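Local coordinates for putative antioxidant defense protein Mlr4105 (Mesorhizobium loti, PDB 3C1L) that probably acts in antioxidant defence as an AhpD-like, all-helical protein with peroxiredoxin activity, at residues L16-P19 / T20-Y23; V34-V37 / L38-Y41; A42-D45 / K46-R49; R49-T52 / D53-D57. One frame throughout, in Å; residues are numbered along the deposited sequence.

Contact 1: L16-P19 / T20-Y23; sequences LSEP and TKAY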
# COMPACT_ATOMS: atom_id res chain seq x y z
N LEU B 16 -19.82 0.63 39.61
CA LEU B 16 -20.76 1.15 38.64
C LEU B 16 -21.74 2.06 39.36
O LEU B 16 -22.13 1.78 40.49
CB LEU B 16 -21.53 0.01 37.99
CG LEU B 16 -20.74 -1.01 37.19
CD1 LEU B 16 -21.69 -2.12 36.76
CD2 LEU B 16 -20.07 -0.36 35.98
N SER B 17 -22.15 3.13 38.69
CA SER B 17 -23.17 4.00 39.27
C SER B 17 -24.45 3.21 39.30
O SER B 17 -24.60 2.27 38.54
CB SER B 17 -23.35 5.27 38.44
OG SER B 17 -23.63 4.98 37.06
N GLU B 18 -25.37 3.58 40.17
CA GLU B 18 -26.67 2.90 40.21
C GLU B 18 -27.48 2.97 38.90
O GLU B 18 -28.17 2.01 38.55
CB GLU B 18 -27.50 3.38 41.38
CG GLU B 18 -27.13 2.66 42.68
CD GLU B 18 -27.39 1.16 42.61
OE1 GLU B 18 -27.95 0.68 41.58
OE2 GLU B 18 -27.04 0.47 43.57
N PRO B 19 -27.41 4.12 38.18
CA PRO B 19 -27.91 4.22 36.83
C PRO B 19 -27.32 3.23 35.84
O PRO B 19 -28.04 2.70 35.00
CB PRO B 19 -27.54 5.66 36.45
CG PRO B 19 -27.60 6.40 37.71
CD PRO B 19 -27.29 5.44 38.81
N THR B 20 -26.02 2.96 35.92
CA THR B 20 -25.38 2.02 35.00
C THR B 20 -25.70 0.58 35.31
O THR B 20 -25.93 -0.22 34.41
CB THR B 20 -23.89 2.24 34.99
OG1 THR B 20 -23.64 3.55 34.49
CG2 THR B 20 -23.15 1.20 34.12
N LYS B 21 -25.72 0.24 36.59
CA LYS B 21 -26.19 -1.07 37.02
C LYS B 21 -27.59 -1.39 36.45
O LYS B 21 -27.82 -2.46 35.87
CB LYS B 21 -26.20 -1.13 38.55
CG LYS B 21 -24.83 -0.96 39.21
CD LYS B 21 -24.91 -1.31 40.71
CE LYS B 21 -23.87 -0.57 41.57
NZ LYS B 21 -24.24 -0.60 43.04
N ALA B 22 -28.51 -0.43 36.60
CA ALA B 22 -29.88 -0.51 36.06
C ALA B 22 -29.92 -0.67 34.53
O ALA B 22 -30.62 -1.55 33.99
CB ALA B 22 -30.68 0.73 36.47
N TYR B 23 -29.16 0.19 33.85
CA TYR B 23 -29.09 0.18 32.41
C TYR B 23 -28.60 -1.16 31.87
O TYR B 23 -29.12 -1.67 30.86
CB TYR B 23 -28.13 1.26 31.94
CG TYR B 23 -28.01 1.29 30.44
CD1 TYR B 23 -29.08 1.72 29.64
CD2 TYR B 23 -26.86 0.82 29.80
CE1 TYR B 23 -28.97 1.71 28.26
CE2 TYR B 23 -26.76 0.82 28.45
CZ TYR B 23 -27.81 1.26 27.69
OH TYR B 23 -27.67 1.24 26.35

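Contact 2: V34-V37 / L38-Y41; sequences VPNV and LKAY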
# COMPACT_ATOMS: atom_id res chain seq x y z
N VAL B 34 -24.54 -8.17 28.54
CA VAL B 34 -24.09 -6.79 28.48
C VAL B 34 -22.89 -6.75 27.52
O VAL B 34 -21.87 -7.37 27.82
CB VAL B 34 -23.74 -6.23 29.89
CG1 VAL B 34 -23.23 -4.79 29.79
CG2 VAL B 34 -24.95 -6.28 30.77
N PRO B 35 -23.04 -6.08 26.36
CA PRO B 35 -21.97 -5.96 25.38
C PRO B 35 -20.68 -5.44 26.01
O PRO B 35 -20.70 -4.48 26.75
CB PRO B 35 -22.55 -4.99 24.32
CG PRO B 35 -24.00 -5.19 24.43
CD PRO B 35 -24.26 -5.42 25.87
N ASN B 36 -19.59 -6.12 25.74
CA ASN B 36 -18.33 -5.78 26.37
C ASN B 36 -17.89 -4.35 26.14
O ASN B 36 -17.21 -3.80 26.99
CB ASN B 36 -17.23 -6.77 25.97
CG ASN B 36 -17.28 -8.04 26.80
OD1 ASN B 36 -18.08 -8.13 27.75
ND2 ASN B 36 -16.44 -8.99 26.48
N VAL B 37 -18.27 -3.74 25.02
CA VAL B 37 -17.89 -2.32 24.74
C VAL B 37 -18.48 -1.39 25.82
O VAL B 37 -17.80 -0.47 26.31
CB VAL B 37 -18.37 -1.89 23.31
CG1 VAL B 37 -19.89 -1.97 23.23
CG2 VAL B 37 -17.82 -0.49 22.87
N LEU B 38 -19.71 -1.69 26.25
CA LEU B 38 -20.36 -0.90 27.28
C LEU B 38 -19.59 -0.99 28.58
O LEU B 38 -19.43 0.00 29.26
CB LEU B 38 -21.80 -1.36 27.47
CG LEU B 38 -22.73 -1.18 26.26
CD1 LEU B 38 -24.15 -1.55 26.61
CD2 LEU B 38 -22.63 0.23 25.73
N LYS B 39 -19.11 -2.19 28.92
CA LYS B 39 -18.32 -2.38 30.14
C LYS B 39 -17.01 -1.61 30.06
O LYS B 39 -16.53 -1.14 31.08
CB LYS B 39 -18.03 -3.85 30.38
CG LYS B 39 -19.24 -4.73 30.43
CD LYS B 39 -18.80 -6.15 30.75
CE LYS B 39 -19.92 -7.15 30.58
NZ LYS B 39 -19.54 -8.23 29.61
N ALA B 40 -16.45 -1.47 28.85
CA ALA B 40 -15.24 -0.66 28.59
C ALA B 40 -15.43 0.84 28.97
O ALA B 40 -14.53 1.48 29.48
CB ALA B 40 -14.82 -0.79 27.09
N TYR B 41 -16.62 1.39 28.70
CA TYR B 41 -16.94 2.80 28.95
C TYR B 41 -17.55 3.08 30.31
O TYR B 41 -17.83 4.25 30.64
CB TYR B 41 -17.87 3.35 27.84
CG TYR B 41 -17.15 3.57 26.53
CD1 TYR B 41 -16.40 4.72 26.32
CD2 TYR B 41 -17.19 2.64 25.52
CE1 TYR B 41 -15.72 4.94 25.13
CE2 TYR B 41 -16.48 2.85 24.33
CZ TYR B 41 -15.75 4.01 24.16
OH TYR B 41 -15.07 4.26 23.01
O HOH W 1 -22.33 -9.77 29.60

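Contact 3: A42-D45 / K46-R49; sequences AFDD and KKLR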
# COMPACT_ATOMS: atom_id res chain seq x y z
N ALA B 42 -17.72 2.05 31.15
CA ALA B 42 -18.43 2.24 32.43
C ALA B 42 -17.58 2.90 33.52
O ALA B 42 -18.11 3.22 34.59
CB ALA B 42 -18.99 0.93 32.92
N PHE B 43 -16.29 3.12 33.27
CA PHE B 43 -15.42 3.83 34.25
C PHE B 43 -15.78 5.32 34.32
O PHE B 43 -15.36 6.02 35.24
CB PHE B 43 -13.92 3.68 33.91
CG PHE B 43 -13.49 4.41 32.63
CD1 PHE B 43 -13.13 5.76 32.65
CD2 PHE B 43 -13.44 3.75 31.43
CE1 PHE B 43 -12.74 6.41 31.50
CE2 PHE B 43 -13.05 4.42 30.25
CZ PHE B 43 -12.70 5.74 30.30
N ASP B 44 -16.58 5.79 33.35
CA ASP B 44 -17.06 7.17 33.27
C ASP B 44 -18.48 7.22 32.65
O ASP B 44 -18.63 7.08 31.44
CB ASP B 44 -16.05 7.92 32.38
CG ASP B 44 -16.12 9.43 32.53
OD1 ASP B 44 -17.15 9.97 32.97
OD2 ASP B 44 -15.12 10.09 32.21
N ASP B 45 -19.52 7.42 33.46
CA ASP B 45 -20.90 7.44 32.95
C ASP B 45 -21.09 8.49 31.87
O ASP B 45 -22.08 8.46 31.14
CB ASP B 45 -21.91 7.75 34.08
CG ASP B 45 -22.26 6.55 34.93
OD1 ASP B 45 -21.61 5.49 34.78
OD2 ASP B 45 -23.20 6.68 35.77
N LYS B 46 -20.17 9.45 31.84
CA LYS B 46 -20.17 10.57 30.90
C LYS B 46 -19.86 10.06 29.52
O LYS B 46 -20.55 10.37 28.56
CB LYS B 46 -19.10 11.59 31.33
CG LYS B 46 -19.31 13.03 30.88
CD LYS B 46 -18.90 14.02 31.99
CE LYS B 46 -19.42 15.45 31.70
NZ LYS B 46 -19.19 16.46 32.83
N LYS B 47 -18.80 9.27 29.45
CA LYS B 47 -18.37 8.64 28.23
C LYS B 47 -19.39 7.58 27.75
O LYS B 47 -19.76 7.55 26.59
CB LYS B 47 -17.00 8.00 28.45
CG LYS B 47 -15.90 8.96 28.88
CD LYS B 47 -14.51 8.39 28.57
CE LYS B 47 -13.34 9.26 29.04
NZ LYS B 47 -13.64 10.70 29.14
N LEU B 48 -19.83 6.71 28.65
CA LEU B 48 -20.80 5.66 28.34
C LEU B 48 -22.04 6.27 27.70
O LEU B 48 -22.46 5.84 26.64
CB LEU B 48 -21.16 4.89 29.63
CG LEU B 48 -22.11 3.70 29.60
CD1 LEU B 48 -21.58 2.60 28.67
CD2 LEU B 48 -22.34 3.14 31.03
N ARG B 49 -22.60 7.29 28.32
CA ARG B 49 -23.73 7.99 27.73
C ARG B 49 -23.41 8.57 26.35
O ARG B 49 -24.27 8.56 25.51
CB ARG B 49 -24.24 9.12 28.62
CG ARG B 49 -25.37 8.71 29.57
CD ARG B 49 -26.62 8.21 28.82
NE ARG B 49 -27.13 9.18 27.84
CZ ARG B 49 -28.02 10.14 28.10
NH1 ARG B 49 -28.53 10.28 29.33
NH2 ARG B 49 -28.41 10.97 27.13

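Contact 4: R49-T52 / D53-D57; sequences RAFT and DIYND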
# COMPACT_ATOMS: atom_id res chain seq x y z
N ARG B 49 -22.60 7.29 28.32
CA ARG B 49 -23.73 7.99 27.73
C ARG B 49 -23.41 8.57 26.35
O ARG B 49 -24.27 8.56 25.51
CB ARG B 49 -24.24 9.12 28.62
CG ARG B 49 -25.37 8.71 29.57
CD ARG B 49 -26.62 8.21 28.82
NE ARG B 49 -27.13 9.18 27.84
CZ ARG B 49 -28.02 10.14 28.10
NH1 ARG B 49 -28.53 10.28 29.33
NH2 ARG B 49 -28.41 10.97 27.13
N ALA B 50 -22.22 9.12 26.17
CA ALA B 50 -21.82 9.67 24.88
C ALA B 50 -21.83 8.53 23.87
O ALA B 50 -22.41 8.64 22.77
CB ALA B 50 -20.42 10.30 24.95
N PHE B 51 -21.18 7.42 24.25
CA PHE B 51 -21.09 6.27 23.37
C PHE B 51 -22.48 5.81 22.97
O PHE B 51 -22.74 5.68 21.81
CB PHE B 51 -20.32 5.11 23.97
CG PHE B 51 -20.36 3.88 23.12
CD1 PHE B 51 -19.55 3.77 22.00
CD2 PHE B 51 -21.24 2.86 23.40
CE1 PHE B 51 -19.61 2.65 21.18
CE2 PHE B 51 -21.32 1.74 22.56
CZ PHE B 51 -20.48 1.64 21.46
N THR B 52 -23.36 5.55 23.93
CA THR B 52 -24.64 4.90 23.62
C THR B 52 -25.55 5.82 22.77
O THR B 52 -26.23 5.33 21.88
CB THR B 52 -25.42 4.35 24.88
OG1 THR B 52 -25.98 5.43 25.61
CG2 THR B 52 -24.53 3.52 25.82
N ASP B 53 -25.53 7.14 23.05
CA ASP B 53 -26.20 8.16 22.25
C ASP B 53 -25.82 8.10 20.78
O ASP B 53 -26.72 8.03 19.94
CB ASP B 53 -25.86 9.59 22.74
CG ASP B 53 -26.58 9.98 24.01
OD1 ASP B 53 -27.61 9.37 24.40
OD2 ASP B 53 -26.10 10.95 24.63
N ILE B 54 -24.51 8.16 20.47
CA ILE B 54 -24.01 8.12 19.09
C ILE B 54 -24.32 6.77 18.48
O ILE B 54 -24.66 6.71 17.33
CB ILE B 54 -22.47 8.29 18.92
CG1 ILE B 54 -22.00 9.62 19.43
CG2 ILE B 54 -22.08 8.33 17.44
CD1 ILE B 54 -22.14 10.73 18.38
N TYR B 55 -24.12 5.68 19.23
CA TYR B 55 -24.33 4.35 18.63
C TYR B 55 -25.81 4.14 18.22
O TYR B 55 -26.11 3.59 17.14
CB TYR B 55 -23.94 3.26 19.62
CG TYR B 55 -24.12 1.89 19.03
CD1 TYR B 55 -23.13 1.33 18.23
CD2 TYR B 55 -25.28 1.19 19.23
CE1 TYR B 55 -23.30 0.06 17.66
CE2 TYR B 55 -25.46 -0.07 18.65
CZ TYR B 55 -24.47 -0.62 17.89
OH TYR B 55 -24.64 -1.85 17.33
N ASN B 56 -26.70 4.51 19.12
CA ASN B 56 -28.09 4.33 18.91
C ASN B 56 -28.65 5.20 17.81
O ASN B 56 -29.34 4.70 16.95
CB ASN B 56 -28.86 4.61 20.20
CG ASN B 56 -28.68 3.51 21.22
OD1 ASN B 56 -28.54 2.35 20.84
ND2 ASN B 56 -28.72 3.86 22.52
N ASP B 57 -28.38 6.49 17.84
CA ASP B 57 -28.80 7.31 16.71
C ASP B 57 -28.31 6.71 15.41
O ASP B 57 -29.07 6.58 14.45
CB ASP B 57 -28.26 8.74 16.78
CG ASP B 57 -28.85 9.63 15.69
OD1 ASP B 57 -30.03 9.98 15.82
OD2 ASP B 57 -28.14 9.96 14.71

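Contact 1: L16-P19 / T20-Y23
Glu18 and Lys21, one helical turn apart, are joined by a salt bridge at the N-terminal end of helix 18-31, where Ser17 occupies the N-cap position. Lys21 NZ lies 3.0 Å from Glu18 OE2 and reaches it from well above the carboxylate plane. The glutamate chain folds back at chi2 (-62°), which brings its carboxylate back across the extended lysine chain, and OE1 also rests near Lys21 CD. The backbone of Ser17 opens the helix: its carbonyl oxygen accepts a nearly straight bond from Lys21 N at 3.0 Å and a weak one from Thr20 N. Thr20 N also meets Ser17 OG in a weak capping bond of 3.3 Å, although the position of that hydroxyl is less certain. The next two backbone bonds follow in regular i to i-4 succession, from Ala22 N to Glu18 O and from Tyr23 N to Pro19 O. Pro19, the second residue of the helix, has no N-H to give, which costs nothing in a first turn where no helical carbonyl precedes it. Thr20 OG1 finds its main partner in Asp45, at the start of helix 45-60, so the first turn is tied to a neighbouring helix. The apolar outer layer is Leu16, which lies across two side chains: its CB is 3.6 Å from Lys21 CG, and its CD2 meets Thr20 CG2 at 3.9 Å.

Contact 2: V34-V37 / L38-Y41
The Tyr41 ring receives Val37 at its edge: CG2 of the valine lies in the ring plane, 3.9 Å from CE2, and Val37 O approaches CD2 near the same plane at 3.3 Å. The Phe51 ring, from helix 45-60, meets Tyr41 with its plane almost parallel, and Trp156 of the second subunit adds an edge-to-face pairing. Val37 O also accepts a bond from Tyr41 N, so one carbonyl serves both the backbone and the ring edge. At the other end of the turn Lys39 doubles back over the residues before the helix. Its chain is extended until chi4 (123°), where a bend turns NZ to Val34 O at 3.1 Å. Water 1 joins the same corner, accepting from Lys39 NZ and from Val34 N at 2.9 Å. Asn36 OD1 is modelled implausibly close to NZ, so the details of that bond are doubtful. The Leu38 side chain lies beside the Pro35 ring and points the same way, CD1 3.9 Å from Pro35 CD, while Leu38 N makes a weak bond to Pro35 O. The arrangement is that of a short helix, 36-40, with its flanking residues, entered through a proline at the N-cap and held by the regular bond from Ala40 N to Asn36 O.

Contact 3: A42-D45 / K46-R49
Lys46 meets Asp44 through its backbone: Lys46 N donates to Asp44 OD1 at 3.3 Å, a capping bond to the aspartate that stands at the N-cap of helix 45-60. The carboxylate is placed there because its CG lies opposite the backbone N (chi1 -162°), and OD1 then sits only 3.0 Å from Lys46 CB. The amide comes from above the carboxylate plane, and the lysine chain runs on toward Asp57 of the second subunit. Lys47 follows, and its aliphatic part fills the angle between two side chains. CD is 3.6 Å from Phe43 CZ, the ring being met obliquely, while CG packs on the CB of Asp44. At its end NZ makes a weak, 3.5 Å ion pair with Asp44 OD2, but its stronger partner is Asp57 of the second subunit, so the lysine links the helix start to the subunit interface. Leu48 N then gives an almost straight bond of 3.1 Å to Asp44 O, the first regular i to i-4 bond of the helix, and Leu48 CD2 reaches back to Ala42 CB at 4.4 Å. Arg49 N bonds to Asp45 O, with the CB of the arginine resting 3.4 Å from that oxygen. The turn thus joins the end of helix 36-40 to helix 45-60. Ala42 and Leu48 pack on Phe24 and Thr20 of helix 18-31, respectively, while Phe43 and Lys47 face the second subunit, the former edge-to-face with Trp156 of that subunit.

Contact 4: R49-T52 / D53-D57
Asp53 and Arg49 form an i to i+4 salt bridge along helix 45-60, and the aspartate can be traced outward from its CB, which rests 3.4 Å from Arg49 O. CG lies still nearer that carbonyl, at 3.1 Å. OD1 accepts from Arg49 NH2 at 3.3 Å through its syn lone pair, with a weak, longer bond from NE. OD2 takes a second, weak bond from NH2 at 3.4 Å. The carboxylate stands at the edge of the guanidinium, their planes 81° apart, and the arginine can reach it because its chain bends at chi2 and chi3. Two residues further on, Phe51 and Tyr55 point the same way with rings near parallel but slid apart, centroids 5.8 Å from each other, so they hardly overlap. Tyr55 CB instead lies over one face of Phe51, toward its rim. Regular i to i-4 bonds link the backbone, among them Tyr55 N to Phe51 O at 2.9 Å. Phe51 and Thr52 pack on helix 36-40, and Phe51, Ile54 and Tyr55 also touch Phe164 of helix 152-175. Ala50 packs on Ile54 of the second subunit, and Ile54 on Ala50 of that subunit; Asp57 also forms a salt bridge with Lys46 of the second subunit.

From the N terminus the four contacts follow one another along the chain, each on a continuous stretch, the last two overlapping at Arg49, so none encloses a long loop and none nests or crosses. Contact 1 starts helix 18-31, contact 2 spans the short helix 36-40, contact 3 turns the chain into helix 45-60, and contact 4 continues along that helix. Space brings them together: Asp45 of contact 3 binds Thr20 of contact 1, while Leu38 of contact 2 touches Tyr23, Leu48 and Thr52 and so links all three helices. Tyr23 reaches Thr52 as well, closing the packing between contacts 1 and 4. Contacts 2, 3 and 4 also meet the second subunit.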